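Local coordinates for protein putative glucoamylase (Bacteroides uniformis, PDB 4GL3) that probably hydrolyses glycosidic bonds, as a glucoamylase-like enzyme of the six-hairpin clan, at residues L135-Y140 with L399-P404. Coordinates in Å, arbitrary orientation, origin at the centre of the assembly. Numbering follows the deposited sequence.
Sequences LAAHQY and LFMSHP
In what is probably an (alpha/alpha)6 barrel, as in six-hairpin glycosidases, the C-terminal part of helix 124-140 packs on the C-terminal part of helix 395-401 and the turn leading into helix 404-412. The backbones come closest at A136 and F400, CA to CA 4.4 Å; the small A136 permits this, its CB lying 4.1 Å from L399 CB. L399 (chi1 m, chi2 t) points toward the first helix and sets CD2 3.9 Å from Y140 CB. The CA-to-CB bond of Y140 points sideways (chi1 t), and its OH is hydrogen-bonded to E69 on helix 54-69. On the other flank L135 (m, t) lays CD1 over one face of the H403 ring and brings CB within 4.2 Å of F400 CD1; F400 (chi1 t) turns its ring edge to A136 N. H403, extended at psi 125° with chi1 t, is the N-cap of helix 404-412, its ND1 accepting from D405 N, while W159 meets its ring edge-to-face. One hydrogen bond links the segments, and each of its side chains is also bonded within its own segment. Q139 folds back (m, m), placing CG 3.4 Å from L399 O; H138 (chi1 t) donates from ND1 to Q139 OE1 at 2.9 Å. S402, chi1 p, directs OG to L399 O at 2.6 Å, and Q139 NE2 donates to that same S402 OG at 2.9 Å, nearly linear at 168°.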
ATOM      1  N   LEU A 135      -6.533  10.837   4.203  1.00 24.71           N
ATOM      2  CA  LEU A 135      -7.665  10.852   5.148  1.00 24.82           C
ATOM      3  C   LEU A 135      -7.193  10.524   6.595  1.00 26.49           C
ATOM      4  O   LEU A 135      -7.703  11.109   7.543  1.00 26.83           O
ATOM      5  CB  LEU A 135      -8.834   9.983   4.678  1.00 23.87           C
ATOM      6  CG  LEU A 135      -9.575  10.445   3.419  1.00 30.94           C
ATOM      7  CD1 LEU A 135     -10.776   9.525   3.210  1.00 30.49           C
ATOM      8  CD2 LEU A 135     -10.047  11.886   3.501  1.00 30.42           C
ATOM      9  N   ALA A 136      -6.212   9.625   6.730  1.00 29.11           N
ATOM     10  CA  ALA A 136      -5.521   9.386   7.995  1.00 31.75           C
ATOM     11  C   ALA A 136      -4.891  10.685   8.483  1.00 30.62           C
ATOM     12  O   ALA A 136      -5.074  11.067   9.640  1.00 29.46           O
ATOM     13  CB  ALA A 136      -4.465   8.274   7.866  1.00 23.94           C
ATOM     14  N   ALA A 137      -4.180  11.395   7.615  1.00 30.09           N
ATOM     15  CA  ALA A 137      -3.541  12.670   8.027  1.00 30.51           C
ATOM     16  C   ALA A 137      -4.572  13.710   8.470  1.00 26.86           C
ATOM     17  O   ALA A 137      -4.374  14.397   9.465  1.00 28.70           O
ATOM     18  CB  ALA A 137      -2.641  13.214   6.912  1.00 26.42           C
ATOM     19  N   HIS A 138      -5.695  13.809   7.753  1.00 28.56           N
ATOM     20  CA  HIS A 138      -6.813  14.681   8.163  1.00 30.99           C
ATOM     21  C   HIS A 138      -7.275  14.405   9.610  1.00 29.07           C
ATOM     22  O   HIS A 138      -7.583  15.307  10.346  1.00 30.01           O
ATOM     23  CB  HIS A 138      -8.020  14.535   7.189  1.00 31.41           C
ATOM     24  CG  HIS A 138      -9.131  15.497   7.456  1.00 31.09           C
ATOM     25  ND1 HIS A 138     -10.127  15.245   8.381  1.00 30.21           N
ATOM     26  CD2 HIS A 138      -9.414  16.713   6.920  1.00 31.31           C
ATOM     27  CE1 HIS A 138     -10.952  16.282   8.433  1.00 33.89           C
ATOM     28  NE2 HIS A 138     -10.546  17.190   7.558  1.00 32.20           N
ATOM     29  N   GLN A 139      -7.304  13.147   9.992  1.00 30.89           N
ATOM     30  CA  GLN A 139      -7.743  12.745  11.315  1.00 31.43           C
ATOM     31  C   GLN A 139      -6.651  12.846  12.357  1.00 33.75           C
ATOM     32  O   GLN A 139      -6.953  12.782  13.551  1.00 31.03           O
ATOM     33  CB  GLN A 139      -8.300  11.306  11.277  1.00 31.47           C
ATOM     34  CG  GLN A 139      -9.501  11.184  10.343  1.00 28.84           C
ATOM     35  CD  GLN A 139     -10.673  12.060  10.766  1.00 33.36           C
ATOM     36  OE1 GLN A 139     -10.916  13.132  10.186  1.00 30.41           O
ATOM     37  NE2 GLN A 139     -11.375  11.639  11.820  1.00 29.49           N
ATOM     38  N   TYR A 140      -5.394  13.012  11.938  1.00 29.34           N
ATOM     39  CA  TYR A 140      -4.269  13.118  12.904  1.00 29.74           C
ATOM     40  C   TYR A 140      -3.901  14.565  13.241  1.00 33.94           C
ATOM     41  O   TYR A 140      -3.683  14.902  14.404  1.00 32.60           O
ATOM     42  CB  TYR A 140      -3.018  12.455  12.316  1.00 30.22           C
ATOM     43  CG  TYR A 140      -1.808  12.506  13.242  1.00 32.95           C
ATOM     44  CD1 TYR A 140      -1.723  11.673  14.365  1.00 33.12           C
ATOM     45  CD2 TYR A 140      -0.752  13.371  12.993  1.00 38.72           C
ATOM     46  CE1 TYR A 140      -0.617  11.699  15.202  1.00 33.90           C
ATOM     47  CE2 TYR A 140       0.348  13.417  13.832  1.00 36.41           C
ATOM     48  CZ  TYR A 140       0.408  12.569  14.926  1.00 34.59           C
ATOM     49  OH  TYR A 140       1.468  12.634  15.734  1.00 36.98           O
ATOM     50  N   LEU A 399      -6.748   6.024  12.894  1.00 29.79           N
ATOM     51  CA  LEU A 399      -6.964   7.326  12.270  1.00 28.75           C
ATOM     52  C   LEU A 399      -7.945   7.201  11.087  1.00 28.62           C
ATOM     53  O   LEU A 399      -8.960   7.915  11.018  1.00 31.01           O
ATOM     54  CB  LEU A 399      -5.611   7.924  11.823  1.00 26.64           C
ATOM     55  CG  LEU A 399      -4.698   8.330  12.972  1.00 28.12           C
ATOM     56  CD1 LEU A 399      -3.282   8.477  12.469  1.00 27.36           C
ATOM     57  CD2 LEU A 399      -5.208   9.586  13.695  1.00 30.56           C
ATOM     58  N   PHE A 400      -7.627   6.306  10.151  1.00 30.47           N
ATOM     59  CA  PHE A 400      -8.406   6.161   8.928  1.00 27.80           C
ATOM     60  C   PHE A 400      -9.845   5.729   9.248  1.00 30.32           C
ATOM     61  O   PHE A 400     -10.786   6.299   8.716  1.00 30.55           O
ATOM     62  CB  PHE A 400      -7.736   5.181   7.974  1.00 26.23           C
ATOM     63  CG  PHE A 400      -8.464   5.002   6.672  1.00 28.69           C
ATOM     64  CD1 PHE A 400      -8.238   5.882   5.611  1.00 26.90           C
ATOM     65  CD2 PHE A 400      -9.336   3.934   6.477  1.00 29.09           C
ATOM     66  CE1 PHE A 400      -8.896   5.725   4.413  1.00 25.84           C
ATOM     67  CE2 PHE A 400      -9.987   3.776   5.256  1.00 27.46           C
ATOM     68  CZ  PHE A 400      -9.781   4.680   4.242  1.00 28.34           C
HETATM   69  N   MSE A 401     -10.007   4.726  10.119  1.00 29.10           N
HETATM   70  CA  MSE A 401     -11.326   4.182  10.410  1.00 28.84           C
HETATM   71  C   MSE A 401     -12.182   5.200  11.189  1.00 34.91           C
HETATM   72  O   MSE A 401     -13.416   5.058  11.247  1.00 32.79           O
HETATM   73  CB  MSE A 401     -11.220   2.883  11.205  1.00 29.08           C
HETATM   74  CG  MSE A 401     -10.544   1.751  10.469  1.00 28.72           C
HETATM   75 SE   MSE A 401     -11.504   1.185   8.875  0.75 25.18          SE
HETATM   76  CE  MSE A 401     -12.792  -0.008   9.650  1.00 27.53           C
ATOM     77  N   SER A 402     -11.545   6.225  11.778  1.00 30.63           N
ATOM     78  CA  SER A 402     -12.280   7.284  12.450  1.00 32.28           C
ATOM     79  C   SER A 402     -12.913   8.284  11.493  1.00 31.75           C
ATOM     80  O   SER A 402     -13.686   9.114  11.935  1.00 34.16           O
ATOM     81  CB  SER A 402     -11.394   8.071  13.455  1.00 36.36           C
ATOM     82  OG  SER A 402     -10.566   9.011  12.743  1.00 30.71           O
ATOM     83  N   HIS A 403     -12.550   8.292  10.219  1.00 29.12           N
ATOM     84  CA  HIS A 403     -13.075   9.318   9.322  1.00 30.70           C
ATOM     85  C   HIS A 403     -14.582   9.091   9.037  1.00 29.53           C
ATOM     86  O   HIS A 403     -14.968   8.023   8.597  1.00 29.82           O
ATOM     87  CB  HIS A 403     -12.304   9.328   8.009  1.00 27.54           C
ATOM     88  CG  HIS A 403     -12.532  10.570   7.201  1.00 31.01           C
ATOM     89  ND1 HIS A 403     -13.703  10.806   6.504  1.00 31.36           N
ATOM     90  CD2 HIS A 403     -11.742  11.650   6.990  1.00 30.53           C
ATOM     91  CE1 HIS A 403     -13.617  11.978   5.895  1.00 29.83           C
ATOM     92  NE2 HIS A 403     -12.438  12.510   6.173  1.00 28.81           N
ATOM     93  N   PRO A 404     -15.423  10.089   9.293  1.00 30.98           N
ATOM     94  CA  PRO A 404     -16.852   9.856   9.160  1.00 32.90           C
ATOM     95  C   PRO A 404     -17.350   9.490   7.749  1.00 30.65           C
ATOM     96  O   PRO A 404     -18.385   8.842   7.634  1.00 30.78           O
ATOM     97  CB  PRO A 404     -17.475  11.182   9.607  1.00 32.36           C
ATOM     98  CG  PRO A 404     -16.418  12.199   9.363  1.00 36.98           C
ATOM     99  CD  PRO A 404     -15.147  11.463   9.745  1.00 32.52           C
TER